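Local coordinates for leucine--tRNA ligase (Agrobacterium radiobacter, PDB 5AH5), which probably attaches L-leucine to its cognate tRNA at the expense of ATP, as a class I aminoacyl-tRNA synthetase, at residues 75-80 with 104-109; 56-61 with 113-118; 86-91 with 96-101. One frame throughout, in Å; residues are numbered along the deposited sequence.

All three contacts belong to the class I catalytic domain, and only interaction 1 includes a residue that binds the leucyl-sulfamoyl adenosine; their chemistry differs with their place in the fold. Interactions 1 and 2 are buried, whereas interaction 3 is only partly covered and reaches the surface at Phe91. Helix 95-112 serves both interactions 1 and 3, which touch through Ser79 and Thr99; the loop leaving that helix supplies one side of interaction 2, and Met75 meets Tyr117 where interactions 1 and 2 join. Interaction 1 is apolar packing round an indole. Interaction 2 turns on a buried carboxylate and a backbone N-H. Interaction 3 fits a phenylalanine against two alanines and the backbone between them.

Interaction 1 of 3, residues 75-80 with 104-109; sequences MGWDSF and DSMKRS. With LSS (5'-O-(L-leucylsulfamoyl)adenosine), chain I.
Trp77, in the loop between strand 70-72 and helix 82-91, faces Met106 on helix 95-112, their CA atoms 9.3 Å apart and the nearest across the two segments. The loop leaves an edge strand of the four-stranded parallel sheet of the Rossmann-type catalytic domain of class I synthetases, and the indole carries its contact with the helix. CG of Trp77 stands anti to the carbonyl carbon (chi1 -51°), which directs the six-membered ring at Met106 and Lys107 on the helix. Met106 bends at its last torsion (chi3 -57°), which brings CE to 3.6 Å from CZ3 of Trp77. Its SD lies 5.5 Å from the six-ring centroid in an oblique Met-aromatic contact; a flexible, polarisable thioether suits the surroundings of a large flat indole. Lys107 contributes its aliphatic base: its side chain crosses the indole at about a right angle, with CB 3.7 Å from CZ2 of Trp77, while its extended chain carries the ammonium away. That end forms a salt bridge with Glu122, whose other carboxylate oxygen accepts the hydrogen bond from Trp77 NE1, so one acid satisfies both polar ends. One residue beyond the indole, the loop reaches the ligand pocket, where the leucyl amino group N4 of LSS donates a hydrogen bond to OD2 of Asp78 at 2.6 Å.

Interaction 2 of 3, residues 56-61 with 113-118; sequences MGDTLA and LGFGYS
Asp58, on helix 48-66, turns its carboxylate toward the loop at Gly114, Phe115 and Gly116, and each of its parts meets something different there. With CG anti to the backbone N (chi1 -165°), the group reaches across from the helix flank and OD1 of Asp58 receives the backbone N-H of Gly116 at 2.9 Å. The bond is nearly straight, 165° at the hydrogen, yet the donor comes from above the carboxylate plane, 52° out of it. Glycine suits this spot because, lacking a side chain, it lets the backbone come close to the carboxylate. Phe115 lies obliquely beside the aspartate, its CD1 4.0 Å from CB of Asp58; the ring touches the methylene, while the oxygens have polar partners. Its own segment supports it: CB of Leu113 sits 3.8 Å above the centre of one face of the Phe115 ring.

Helix 95-112 ends in a Schellman motif, with Gly114 at positive phi, a conformation that glycine adopts easily. Gly116 then forms the centre of an inverse gamma turn, closed by a weak bond from Tyr117 N to Phe115 O. Helix 48-66 itself begins within the predicted 'HIGH' region, so the acid joins the helix that follows that signature to the loop at the end of helix 95-112.

OD2 of Asp58 and the carbonyl O of Gly114 are two acceptors only 3.4 Å apart, a closeness that Arg62 probably offsets, since it forms a salt bridge to OD2 through NE and hydrogen-bonds Gly114 O through NH2. Arg596, from helix 592-601, adds a second salt bridge to OD2 through its NH2 while its NH1 reaches Leu113 O; two such cations would be expected to keep this buried carboxylate ionised.

Interaction 3 of 3, residues 86-91 with 96-101; sequences NAARKF and AKFTQD
Phe98 of helix 95-112 meets Ala87, Ala88 and Phe91 of helix 82-91. At the start of its segment, Ala96 points away from the partner helix, packing on Trp423, while its backbone N is held by His94 ND1. Two residues on, Phe98 points toward the other helix, CG anti to the backbone N (chi1 -180°), and the ring lies with one face against the backbone there: Ala88 N is 3.9 Å above the plane of the Phe98 ring, over its centre, and Ala87 O covers the same face. CB of Ala88 touches CB of Phe98 at 3.4 Å, and CB of Ala87 reaches CE1 of Phe98 at 3.6 Å. Methyl side chains are small enough to let an aromatic face settle this close to a helix. CB of Phe91 approaches obliquely, 4.0 Å from CE2 of Phe98, while its own ring leads outward. Next, Thr99 returns its hydroxyl to Pro95 O in the preceding turn, and Gln100 hydrogen-bonds Asp104 one turn ahead. The segment axes approach to 9.1 Å at 108°, so these consecutive helices, packed crosswise over a very short connection, resemble an alpha-alpha corner.

Interaction 1 of 3, residues 75-80 with 104-109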
loop_
_atom_site.group_PDB
_atom_site.type_symbol
_atom_site.label_atom_id
_atom_site.label_comp_id
_atom_site.label_asym_id
_atom_site.label_seq_id
_atom_site.Cartn_x
_atom_site.Cartn_y
_atom_site.Cartn_z
ATOM N N MET B 75 -5.584 -7.046 -12.633
ATOM C CA MET B 75 -4.973 -8.005 -11.726
ATOM C C MET B 75 -3.885 -8.776 -12.519
ATOM O O MET B 75 -3.959 -9.019 -13.733
ATOM C CB MET B 75 -6.015 -8.999 -11.143
ATOM C CG MET B 75 -5.427 -10.141 -10.246
ATOM S SD MET B 75 -4.413 -9.537 -8.913
ATOM C CE MET B 75 -5.658 -8.556 -7.997
ATOM N N GLY B 76 -2.860 -9.126 -11.805
ATOM C CA GLY B 76 -1.742 -9.840 -12.398
ATOM C C GLY B 76 -0.949 -10.417 -11.234
ATOM O O GLY B 76 -1.436 -10.451 -10.090
ATOM N N TRP B 77 0.250 -10.872 -11.526
ATOM C CA TRP B 77 0.907 -11.914 -10.716
ATOM C C TRP B 77 2.317 -11.481 -10.393
ATOM O O TRP B 77 3.107 -11.255 -11.298
ATOM C CB TRP B 77 0.879 -13.206 -11.520
ATOM C CG TRP B 77 -0.535 -13.473 -12.002
ATOM C CD1 TRP B 77 -0.985 -13.374 -13.278
ATOM C CD2 TRP B 77 -1.705 -13.700 -11.189
ATOM N NE1 TRP B 77 -2.301 -13.694 -13.350
ATOM C CE2 TRP B 77 -2.788 -13.872 -12.068
ATOM C CE3 TRP B 77 -1.933 -13.806 -9.816
ATOM C CZ2 TRP B 77 -4.092 -14.087 -11.617
ATOM C CZ3 TRP B 77 -3.253 -14.065 -9.352
ATOM C CH2 TRP B 77 -4.311 -14.194 -10.250
ATOM N N ASP B 78 2.617 -11.331 -9.104
ATOM C CA ASP B 78 3.979 -11.022 -8.614
ATOM C C ASP B 78 4.705 -12.407 -8.492
ATOM O O ASP B 78 4.697 -13.039 -7.458
ATOM C CB ASP B 78 3.869 -10.264 -7.307
ATOM C CG ASP B 78 5.054 -9.372 -7.001
ATOM O OD1 ASP B 78 6.016 -9.332 -7.776
ATOM O OD2 ASP B 78 4.996 -8.648 -5.952
ATOM N N SER B 79 5.354 -12.856 -9.586
ATOM C CA SER B 79 5.695 -14.201 -9.727
ATOM C C SER B 79 7.194 -14.539 -9.739
ATOM O O SER B 79 7.502 -15.685 -9.913
ATOM C CB SER B 79 4.926 -14.761 -10.944
ATOM O OG SER B 79 4.958 -13.890 -12.019
ATOM N N PHE B 80 8.097 -13.567 -9.564
ATOM C CA PHE B 80 9.519 -13.788 -9.477
ATOM C C PHE B 80 10.033 -13.561 -8.034
ATOM O O PHE B 80 9.331 -13.010 -7.156
ATOM C CB PHE B 80 10.300 -12.821 -10.399
ATOM C CG PHE B 80 10.693 -13.393 -11.800
ATOM C CD1 PHE B 80 11.017 -14.729 -12.014
ATOM C CD2 PHE B 80 10.844 -12.517 -12.867
ATOM C CE1 PHE B 80 11.396 -15.198 -13.274
ATOM C CE2 PHE B 80 11.275 -12.969 -14.107
ATOM C CZ PHE B 80 11.540 -14.298 -14.324
ATOM N N ASP B 104 -2.907 -20.044 -12.036
ATOM C CA ASP B 104 -4.106 -20.693 -12.521
ATOM C C ASP B 104 -5.107 -20.904 -11.333
ATOM O O ASP B 104 -6.292 -20.634 -11.467
ATOM C CB ASP B 104 -3.792 -22.036 -13.101
ATOM C CG ASP B 104 -3.016 -21.980 -14.487
ATOM O OD1 ASP B 104 -2.846 -20.891 -15.101
ATOM O OD2 ASP B 104 -2.560 -23.080 -14.935
ATOM N N SER B 105 -4.617 -21.406 -10.210
ATOM C CA SER B 105 -5.452 -21.590 -8.982
ATOM C C SER B 105 -5.998 -20.220 -8.476
ATOM O O SER B 105 -7.146 -20.110 -8.189
ATOM C CB SER B 105 -4.616 -22.245 -7.899
ATOM O OG SER B 105 -5.300 -22.361 -6.696
ATOM N N MET B 106 -5.156 -19.198 -8.387
ATOM C CA MET B 106 -5.575 -17.900 -7.851
ATOM C C MET B 106 -6.567 -17.223 -8.772
ATOM O O MET B 106 -7.559 -16.676 -8.310
ATOM C CB MET B 106 -4.417 -16.973 -7.556
ATOM C CG MET B 106 -3.704 -17.326 -6.249
ATOM S SD MET B 106 -2.437 -16.183 -5.757
ATOM C CE MET B 106 -1.405 -16.212 -7.142
ATOM N N LYS B 107 -6.316 -17.294 -10.078
ATOM C CA LYS B 107 -7.204 -16.721 -11.053
ATOM C C LYS B 107 -8.568 -17.398 -11.048
ATOM O O LYS B 107 -9.648 -16.691 -11.047
ATOM C CB LYS B 107 -6.556 -16.730 -12.451
ATOM C CG LYS B 107 -7.409 -16.069 -13.539
ATOM C CD LYS B 107 -6.599 -15.826 -14.823
ATOM C CE LYS B 107 -7.551 -15.534 -15.982
ATOM N NZ LYS B 107 -6.774 -15.046 -17.144
ATOM N N ARG B 108 -8.560 -18.710 -10.942
ATOM C CA ARG B 108 -9.814 -19.418 -10.805
ATOM C C ARG B 108 -10.597 -18.990 -9.497
ATOM O O ARG B 108 -11.799 -18.864 -9.532
ATOM C CB ARG B 108 -9.654 -20.919 -10.768
ATOM C CG ARG B 108 -9.390 -21.602 -12.105
ATOM C CD ARG B 108 -9.344 -23.131 -11.994
ATOM N NE ARG B 108 -8.306 -23.619 -12.926
ATOM C CZ ARG B 108 -7.075 -24.056 -12.612
ATOM N NH1 ARG B 108 -6.647 -24.192 -11.348
ATOM N NH2 ARG B 108 -6.270 -24.422 -13.604
ATOM N N SER B 109 -9.912 -18.885 -8.381
ATOM C CA SER B 109 -10.549 -18.550 -7.102
ATOM C C SER B 109 -11.211 -17.138 -7.212
ATOM O O SER B 109 -12.392 -16.954 -6.830
ATOM C CB SER B 109 -9.489 -18.573 -6.032
ATOM O OG SER B 109 -9.191 -19.906 -5.748
HETATM C C1 LSS I . 2.433 -9.099 -1.773
HETATM N N1 LSS I . -5.145 -10.183 5.793
HETATM O O1 LSS I . 2.503 -8.637 -0.655
HETATM S S1 LSS I . 0.984 -10.951 -1.035
HETATM C C2 LSS I . -5.273 -9.081 5.057
HETATM N N2 LSS I . 1.754 -10.192 -2.067
HETATM O O2 LSS I . -1.451 -7.186 2.570
HETATM N N3 LSS I . -4.569 -8.867 3.924
HETATM O O3 LSS I . -2.022 -6.142 0.082
HETATM C C4 LSS I . -3.699 -9.822 3.517
HETATM N N4 LSS I . 3.294 -9.269 -4.112
HETATM O O4 LSS I . -2.890 -9.323 0.135
HETATM C C5 LSS I . -3.460 -10.951 4.290
HETATM O O5 LSS I . -0.173 -9.996 -0.489
HETATM C C6 LSS I . -4.182 -11.115 5.460
HETATM N N6 LSS I . -3.996 -12.247 6.188
HETATM C C7 LSS I . 3.394 -6.158 -4.196
HETATM N N7 LSS I . -2.508 -11.689 3.663
HETATM C C8 LSS I . -2.117 -11.011 2.549
HETATM C C9 LSS I . 2.650 -7.029 -3.181
HETATM N N9 LSS I . -2.876 -9.887 2.458
HETATM C CA LSS I . 3.197 -8.438 -2.884
HETATM C C10 LSS I . 4.748 -5.744 -3.598
HETATM C C11 LSS I . 2.460 -4.957 -4.585
HETATM O O1A LSS I . 1.655 -11.415 0.187
HETATM C C21 LSS I . -2.788 -8.837 1.463
HETATM C C22 LSS I . -1.489 -8.113 1.523
HETATM C C23 LSS I . -1.403 -7.456 0.143
HETATM C C24 LSS I . -2.122 -8.484 -0.705
HETATM C C25 LSS I . -1.165 -9.476 -1.369
HETATM O O2A LSS I . 0.240 -12.052 -1.610
#

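Interaction 2 of 3, residues 56-61 with 113-118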
loop_
_atom_site.group_PDB
_atom_site.type_symbol
_atom_site.label_atom_id
_atom_site.label_comp_id
_atom_site.label_asym_id
_atom_site.label_seq_id
_atom_site.Cartn_x
_atom_site.Cartn_y
_atom_site.Cartn_z
ATOM N N MET B 56 -12.736 -5.465 -1.551
ATOM C CA MET B 56 -12.911 -3.985 -1.364
ATOM C C MET B 56 -12.749 -3.262 -2.698
ATOM O O MET B 56 -13.515 -2.331 -3.011
ATOM C CB MET B 56 -11.929 -3.413 -0.364
ATOM C CG MET B 56 -12.070 -3.914 1.072
ATOM S SD MET B 56 -10.799 -3.267 2.209
ATOM C CE MET B 56 -11.348 -4.195 3.639
ATOM N N GLY B 57 -11.755 -3.702 -3.485
ATOM C CA GLY B 57 -11.524 -3.152 -4.787
ATOM C C GLY B 57 -12.634 -3.466 -5.709
ATOM O O GLY B 57 -13.035 -2.589 -6.451
ATOM N N ASP B 58 -13.179 -4.691 -5.665
ATOM C CA ASP B 58 -14.255 -4.998 -6.549
ATOM C C ASP B 58 -15.572 -4.178 -6.282
ATOM O O ASP B 58 -16.291 -3.831 -7.194
ATOM C CB ASP B 58 -14.656 -6.450 -6.439
ATOM C CG ASP B 58 -15.530 -6.886 -7.607
ATOM O OD1 ASP B 58 -15.147 -6.621 -8.767
ATOM O OD2 ASP B 58 -16.613 -7.473 -7.393
ATOM N N THR B 59 -15.928 -4.068 -5.002
ATOM C CA THR B 59 -17.052 -3.302 -4.566
ATOM C C THR B 59 -16.940 -1.868 -5.059
ATOM O O THR B 59 -17.887 -1.351 -5.664
ATOM C CB THR B 59 -17.236 -3.434 -3.023
ATOM O OG1 THR B 59 -17.674 -4.785 -2.765
ATOM C CG2 THR B 59 -18.306 -2.460 -2.519
ATOM N N LEU B 60 -15.805 -1.222 -4.810
ATOM C CA LEU B 60 -15.616 0.091 -5.277
ATOM C C LEU B 60 -15.742 0.141 -6.817
ATOM O O LEU B 60 -16.460 0.963 -7.382
ATOM C CB LEU B 60 -14.240 0.575 -4.834
ATOM C CG LEU B 60 -13.869 1.953 -5.341
ATOM C CD1 LEU B 60 -14.907 3.002 -4.916
ATOM C CD2 LEU B 60 -12.529 2.303 -4.774
ATOM N N ALA B 61 -15.050 -0.771 -7.512
ATOM C CA ALA B 61 -15.016 -0.710 -8.957
ATOM C C ALA B 61 -16.435 -0.845 -9.541
ATOM O O ALA B 61 -16.774 -0.117 -10.434
ATOM C CB ALA B 61 -14.120 -1.808 -9.532
ATOM N N LEU B 113 -15.192 -15.993 -7.039
ATOM C CA LEU B 113 -15.623 -14.937 -6.151
ATOM C C LEU B 113 -16.354 -13.806 -6.844
ATOM O O LEU B 113 -16.919 -12.979 -6.164
ATOM C CB LEU B 113 -14.454 -14.375 -5.341
ATOM C CG LEU B 113 -14.207 -15.279 -4.118
ATOM C CD1 LEU B 113 -12.770 -15.262 -3.719
ATOM C CD2 LEU B 113 -15.043 -14.844 -2.871
ATOM N N GLY B 114 -16.385 -13.795 -8.176
ATOM C CA GLY B 114 -17.053 -12.760 -8.916
ATOM C C GLY B 114 -16.281 -11.486 -8.912
ATOM O O GLY B 114 -16.850 -10.426 -9.080
ATOM N N PHE B 115 -14.977 -11.551 -8.737
ATOM C CA PHE B 115 -14.176 -10.385 -8.835
ATOM C C PHE B 115 -14.011 -9.949 -10.322
ATOM O O PHE B 115 -13.469 -10.694 -11.178
ATOM C CB PHE B 115 -12.787 -10.596 -8.187
ATOM C CG PHE B 115 -12.778 -10.789 -6.679
ATOM C CD1 PHE B 115 -13.786 -10.332 -5.856
ATOM C CD2 PHE B 115 -11.681 -11.398 -6.093
ATOM C CE1 PHE B 115 -13.705 -10.501 -4.462
ATOM C CE2 PHE B 115 -11.571 -11.556 -4.739
ATOM C CZ PHE B 115 -12.605 -11.116 -3.903
ATOM N N GLY B 116 -14.401 -8.699 -10.604
ATOM C CA GLY B 116 -14.561 -8.202 -11.968
ATOM C C GLY B 116 -13.316 -7.486 -12.480
ATOM O O GLY B 116 -13.312 -6.308 -12.582
ATOM N N TYR B 117 -12.279 -8.243 -12.845
ATOM C CA TYR B 117 -11.033 -7.698 -13.304
ATOM C C TYR B 117 -11.064 -7.572 -14.846
ATOM O O TYR B 117 -11.856 -8.208 -15.511
ATOM C CB TYR B 117 -9.864 -8.556 -12.832
ATOM C CG TYR B 117 -9.593 -8.433 -11.385
ATOM C CD1 TYR B 117 -9.110 -7.254 -10.860
ATOM C CD2 TYR B 117 -9.764 -9.504 -10.534
ATOM C CE1 TYR B 117 -8.844 -7.130 -9.528
ATOM C CE2 TYR B 117 -9.484 -9.399 -9.185
ATOM C CZ TYR B 117 -9.069 -8.231 -8.686
ATOM O OH TYR B 117 -8.820 -8.122 -7.343
ATOM N N SER B 118 -10.335 -6.596 -15.330
ATOM C CA SER B 118 -10.117 -6.382 -16.758
ATOM C C SER B 118 -8.892 -7.302 -17.115
ATOM O O SER B 118 -7.706 -6.906 -17.089
ATOM C CB SER B 118 -9.767 -4.943 -17.072
ATOM O OG SER B 118 -9.557 -4.771 -18.501
#

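Interaction 3 of 3, residues 86-91 with 96-101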
loop_
_atom_site.group_PDB
_atom_site.type_symbol
_atom_site.label_atom_id
_atom_site.label_comp_id
_atom_site.label_asym_id
_atom_site.label_seq_id
_atom_site.Cartn_x
_atom_site.Cartn_y
_atom_site.Cartn_z
ATOM N N ASN B 86 11.033 -19.968 -3.117
ATOM C CA ASN B 86 11.042 -20.756 -1.843
ATOM C C ASN B 86 9.833 -21.640 -1.789
ATOM O O ASN B 86 9.909 -22.794 -1.378
ATOM C CB ASN B 86 11.146 -19.814 -0.609
ATOM C CG ASN B 86 12.486 -19.136 -0.554
ATOM O OD1 ASN B 86 13.449 -19.645 -1.120
ATOM N ND2 ASN B 86 12.569 -18.011 0.083
ATOM N N ALA B 87 8.678 -21.187 -2.268
ATOM C CA ALA B 87 7.525 -22.080 -2.135
ATOM C C ALA B 87 7.670 -23.264 -3.098
ATOM O O ALA B 87 7.281 -24.431 -2.807
ATOM C CB ALA B 87 6.238 -21.349 -2.370
ATOM N N ALA B 88 8.158 -22.979 -4.285
ATOM C CA ALA B 88 8.418 -24.056 -5.241
ATOM C C ALA B 88 9.503 -24.987 -4.690
ATOM O O ALA B 88 9.310 -26.141 -4.749
ATOM C CB ALA B 88 8.793 -23.524 -6.605
ATOM N N ARG B 89 10.556 -24.486 -4.075
ATOM C CA ARG B 89 11.585 -25.365 -3.515
ATOM C C ARG B 89 10.983 -26.267 -2.423
ATOM O O ARG B 89 11.183 -27.454 -2.420
ATOM C CB ARG B 89 12.727 -24.511 -2.952
ATOM C CG ARG B 89 14.081 -25.183 -2.776
ATOM C CD ARG B 89 15.117 -24.173 -2.255
ATOM N NE ARG B 89 15.481 -23.163 -3.261
ATOM C CZ ARG B 89 16.516 -22.319 -3.175
ATOM N NH1 ARG B 89 17.351 -22.327 -2.129
ATOM N NH2 ARG B 89 16.729 -21.462 -4.159
ATOM N N LYS B 90 10.202 -25.675 -1.520
ATOM C CA LYS B 90 9.646 -26.426 -0.427
ATOM C C LYS B 90 8.729 -27.500 -0.970
ATOM O O LYS B 90 8.665 -28.589 -0.435
ATOM C CB LYS B 90 8.955 -25.442 0.541
ATOM C CG LYS B 90 8.281 -26.099 1.728
ATOM C CD LYS B 90 7.408 -25.125 2.558
ATOM C CE LYS B 90 7.012 -25.767 3.902
ATOM N NZ LYS B 90 5.908 -25.042 4.591
ATOM N N PHE B 91 7.979 -27.242 -2.052
ATOM C CA PHE B 91 7.112 -28.308 -2.562
ATOM C C PHE B 91 7.933 -29.440 -3.354
ATOM O O PHE B 91 7.538 -30.595 -3.391
ATOM C CB PHE B 91 6.053 -27.700 -3.438
ATOM C CG PHE B 91 4.999 -28.667 -3.836
ATOM C CD1 PHE B 91 5.132 -29.422 -4.976
ATOM C CD2 PHE B 91 3.869 -28.829 -3.067
ATOM C CE1 PHE B 91 4.180 -30.358 -5.323
ATOM C CE2 PHE B 91 2.920 -29.748 -3.414
ATOM C CZ PHE B 91 3.076 -30.503 -4.539
ATOM N N ALA B 96 8.871 -22.293 -12.381
ATOM C CA ALA B 96 8.019 -22.000 -13.501
ATOM C C ALA B 96 6.744 -22.759 -13.471
ATOM O O ALA B 96 5.655 -22.179 -13.734
ATOM C CB ALA B 96 8.726 -22.182 -14.889
ATOM N N LYS B 97 6.836 -24.046 -13.200
ATOM C CA LYS B 97 5.683 -24.897 -13.098
ATOM C C LYS B 97 4.851 -24.532 -11.811
ATOM O O LYS B 97 3.606 -24.578 -11.791
ATOM C CB LYS B 97 6.151 -26.347 -13.023
ATOM C CG LYS B 97 7.048 -26.824 -14.166
ATOM C CD LYS B 97 6.242 -27.532 -15.245
ATOM C CE LYS B 97 7.190 -28.308 -16.159
ATOM N NZ LYS B 97 6.569 -29.569 -16.643
ATOM N N PHE B 98 5.545 -24.188 -10.742
ATOM C CA PHE B 98 4.844 -23.945 -9.451
ATOM C C PHE B 98 4.072 -22.620 -9.603
ATOM O O PHE B 98 2.925 -22.547 -9.290
ATOM C CB PHE B 98 5.814 -23.909 -8.258
ATOM C CG PHE B 98 5.134 -23.677 -6.932
ATOM C CD1 PHE B 98 4.889 -22.388 -6.491
ATOM C CD2 PHE B 98 4.728 -24.747 -6.141
ATOM C CE1 PHE B 98 4.259 -22.157 -5.274
ATOM C CE2 PHE B 98 4.111 -24.522 -4.889
ATOM C CZ PHE B 98 3.883 -23.240 -4.471
ATOM N N THR B 99 4.762 -21.613 -10.110
ATOM C CA THR B 99 4.196 -20.316 -10.365
ATOM C C THR B 99 2.982 -20.359 -11.249
ATOM O O THR B 99 1.981 -19.763 -10.893
ATOM C CB THR B 99 5.198 -19.434 -11.002
ATOM O OG1 THR B 99 6.158 -19.191 -10.029
ATOM C CG2 THR B 99 4.609 -18.088 -11.375
ATOM N N GLN B 100 3.081 -21.035 -12.390
ATOM C CA GLN B 100 1.921 -21.170 -13.282
ATOM C C GLN B 100 0.703 -21.829 -12.618
ATOM O O GLN B 100 -0.445 -21.397 -12.856
ATOM C CB GLN B 100 2.256 -21.889 -14.635
ATOM C CG GLN B 100 1.079 -21.894 -15.630
ATOM C CD GLN B 100 0.734 -20.461 -16.105
ATOM O OE1 GLN B 100 1.607 -19.718 -16.473
ATOM N NE2 GLN B 100 -0.534 -20.057 -15.999
ATOM N N ASP B 101 0.914 -22.926 -11.908
ATOM C CA ASP B 101 -0.147 -23.559 -11.098
ATOM C C ASP B 101 -0.801 -22.574 -10.097
ATOM O O ASP B 101 -1.977 -22.686 -9.855
ATOM C CB ASP B 101 0.381 -24.785 -10.352
ATOM C CG ASP B 101 -0.563 -25.307 -9.201
ATOM O OD1 ASP B 101 -0.533 -24.784 -8.023
ATOM O OD2 ASP B 101 -1.307 -26.289 -9.451
#